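Local coordinates for protein catalase (Corynebacterium glutamicum, PDB 4B7H) that breaks hydrogen peroxide down to water and oxygen at a haem centre, binds NADPH, and is inhibited by nitric oxide, at residues 141-146 against 206-211. Residues are numbered along the deposited sequence; the frame is centred on the assembly and turned at random.
With HEM (protoporphyrin IX containing Fe), chain E.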
# COMPACT_ATOMS: atom_id res chain seq x y z
N GLY A 141 -12.53 -0.26 25.35
CA GLY A 141 -12.24 -0.88 26.62
C GLY A 141 -11.93 -2.36 26.52
O GLY A 141 -11.76 -2.89 25.42
N ASN A 142 -11.84 -3.01 27.67
CA ASN A 142 -11.61 -4.45 27.78
C ASN A 142 -12.56 -5.01 28.83
O ASN A 142 -13.23 -4.25 29.53
CB ASN A 142 -10.16 -4.75 28.21
CG ASN A 142 -9.18 -4.79 27.04
OD1 ASN A 142 -9.52 -5.17 25.92
ND2 ASN A 142 -7.93 -4.44 27.32
N ASN A 143 -12.59 -6.34 28.96
CA ASN A 143 -13.40 -6.99 29.99
C ASN A 143 -12.70 -7.08 31.36
O ASN A 143 -13.06 -7.93 32.19
CB ASN A 143 -13.85 -8.37 29.52
CG ASN A 143 -12.71 -9.36 29.45
OD1 ASN A 143 -11.54 -8.97 29.49
ND2 ASN A 143 -13.03 -10.64 29.36
N THR A 144 -11.71 -6.21 31.57
CA THR A 144 -10.96 -6.09 32.83
C THR A 144 -10.82 -4.62 33.20
O THR A 144 -10.65 -3.76 32.32
CB THR A 144 -9.55 -6.69 32.72
OG1 THR A 144 -8.76 -6.25 33.83
CG2 THR A 144 -8.87 -6.25 31.41
N PRO A 145 -10.87 -4.31 34.51
CA PRO A 145 -10.75 -2.93 34.98
C PRO A 145 -9.30 -2.45 34.99
O PRO A 145 -9.05 -1.28 35.29
CB PRO A 145 -11.28 -3.02 36.42
CG PRO A 145 -10.86 -4.40 36.84
CD PRO A 145 -11.16 -5.24 35.62
N THR A 146 -8.36 -3.33 34.67
CA THR A 146 -6.94 -3.01 34.75
C THR A 146 -6.20 -3.57 33.53
O THR A 146 -6.83 -4.01 32.58
CB THR A 146 -6.36 -3.50 36.12
OG1 THR A 146 -5.01 -3.04 36.29
CG2 THR A 146 -6.41 -5.03 36.23
N GLN A 206 -20.01 -10.95 30.11
CA GLN A 206 -18.82 -10.33 30.70
C GLN A 206 -19.11 -8.85 30.87
O GLN A 206 -19.90 -8.28 30.11
CB GLN A 206 -17.60 -10.51 29.78
CG GLN A 206 -17.73 -9.72 28.48
CD GLN A 206 -16.67 -10.05 27.46
OE1 GLN A 206 -15.66 -10.69 27.75
NE2 GLN A 206 -16.91 -9.61 26.23
N ASP A 207 -18.50 -8.24 31.88
CA ASP A 207 -18.52 -6.79 32.00
C ASP A 207 -17.56 -6.18 30.99
O ASP A 207 -16.67 -6.85 30.46
CB ASP A 207 -18.03 -6.34 33.38
CG ASP A 207 -19.02 -6.61 34.49
OD1 ASP A 207 -20.24 -6.75 34.23
OD2 ASP A 207 -18.56 -6.64 35.66
N GLY A 208 -17.72 -4.88 30.76
CA GLY A 208 -16.72 -4.09 30.06
C GLY A 208 -16.25 -2.97 30.96
O GLY A 208 -16.93 -2.60 31.92
N PHE A 209 -15.07 -2.43 30.66
CA PHE A 209 -14.49 -1.34 31.45
C PHE A 209 -13.71 -0.43 30.54
O PHE A 209 -13.11 -0.90 29.57
CB PHE A 209 -13.51 -1.88 32.49
CG PHE A 209 -14.09 -2.92 33.41
CD1 PHE A 209 -14.08 -4.26 33.04
CD2 PHE A 209 -14.61 -2.58 34.65
CE1 PHE A 209 -14.59 -5.24 33.87
CE2 PHE A 209 -15.13 -3.56 35.50
CZ PHE A 209 -15.12 -4.89 35.11
N GLY A 210 -13.67 0.87 30.84
CA GLY A 210 -12.76 1.76 30.15
C GLY A 210 -11.32 1.53 30.60
O GLY A 210 -10.37 1.88 29.90
N SER A 211 -11.19 0.94 31.79
CA SER A 211 -9.92 0.63 32.46
C SER A 211 -9.16 1.87 32.93
O SER A 211 -8.93 2.04 34.14
CB SER A 211 -9.01 -0.30 31.63
OG SER A 211 -9.71 -1.41 31.11
CHA HEM E . -6.54 -2.80 19.51
CHB HEM E . -2.61 -0.21 20.68
CHC HEM E . -3.55 -1.04 25.36
CHD HEM E . -8.05 -2.19 24.11
C1A HEM E . -5.39 -2.04 19.41
C2A HEM E . -4.78 -1.57 18.18
C3A HEM E . -3.71 -0.84 18.52
C4A HEM E . -3.60 -0.84 19.96
CMA HEM E . -2.73 -0.11 17.61
CAA HEM E . -5.32 -1.86 16.76
CBA HEM E . -6.35 -0.80 16.39
CGA HEM E . -6.78 -0.89 14.95
O1A HEM E . -7.99 -0.65 14.70
O2A HEM E . -5.95 -1.19 14.05
C1B HEM E . -2.49 -0.22 22.05
C2B HEM E . -1.41 0.35 22.82
C3B HEM E . -1.67 0.09 24.12
C4B HEM E . -2.92 -0.62 24.19
CMB HEM E . -0.20 1.08 22.19
CAB HEM E . -0.87 0.49 25.38
CBB HEM E . -0.09 1.56 25.43
C1C HEM E . -4.91 -1.25 25.44
C2C HEM E . -5.76 -1.09 26.61
C3C HEM E . -7.02 -1.42 26.24
C4C HEM E . -6.98 -1.77 24.84
CMC HEM E . -5.27 -0.64 28.01
CAC HEM E . -8.33 -1.38 27.05
CBC HEM E . -8.54 -0.53 28.07
C1D HEM E . -8.03 -2.52 22.78
C2D HEM E . -9.16 -3.06 22.10
C3D HEM E . -8.71 -3.25 20.67
C4D HEM E . -7.34 -2.80 20.62
CMD HEM E . -10.53 -3.39 22.68
CAD HEM E . -9.57 -3.79 19.54
CBD HEM E . -10.50 -2.66 19.08
CGD HEM E . -11.39 -3.28 18.04
O1D HEM E . -11.32 -2.89 16.85
O2D HEM E . -12.18 -4.19 18.41
NA HEM E . -4.65 -1.57 20.49
NB HEM E . -3.40 -0.81 22.91
NC HEM E . -5.69 -1.66 24.38
ND HEM E . -6.96 -2.39 21.89
FE HEM E . -5.17 -1.66 22.43
O HOH W 1 -7.57 -3.02 29.98
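The hydroxyl of S211 takes part in two hydrogen bonds: its OG donates to T144 O at 2.8 Å and accepts a hydrogen bond from water 1, 2.9 Å from OG, which also donates to T146 O. It lies beside a single antiparallel beta bridge where the end of strand 135-142 meets strand 208-209 in the catalase beta-barrel, beside the haem. N142 and F209 form the hydrogen-bonded pair, F209 N reaching N142 O at 2.8 Å and N142 N reaching F209 O at 3.1 Å. With CG anti to its carbonyl carbon (chi1 -55°), the F209 ring is carried against the 143-145 backbone and P145, which covers one face, CD making a CH-pi contact 3.9 Å from the ring centroid. H229 meets the same ring nearly at right angles, and P145 also touches the bound NADPH, so the contact reaches from the nucleotide site to the haem pocket. T144 OG1 takes the backbone N-H of T146, an ST turn, and is also bonded to Q189 of helix 187-194. On the other side of the bridge from S211, the amides of N143 and Q206 stand 81° apart and share only a weak bond, while N143 OD1 is held by H124 N. S211 OG also lies 3.4 Å from haem CBC.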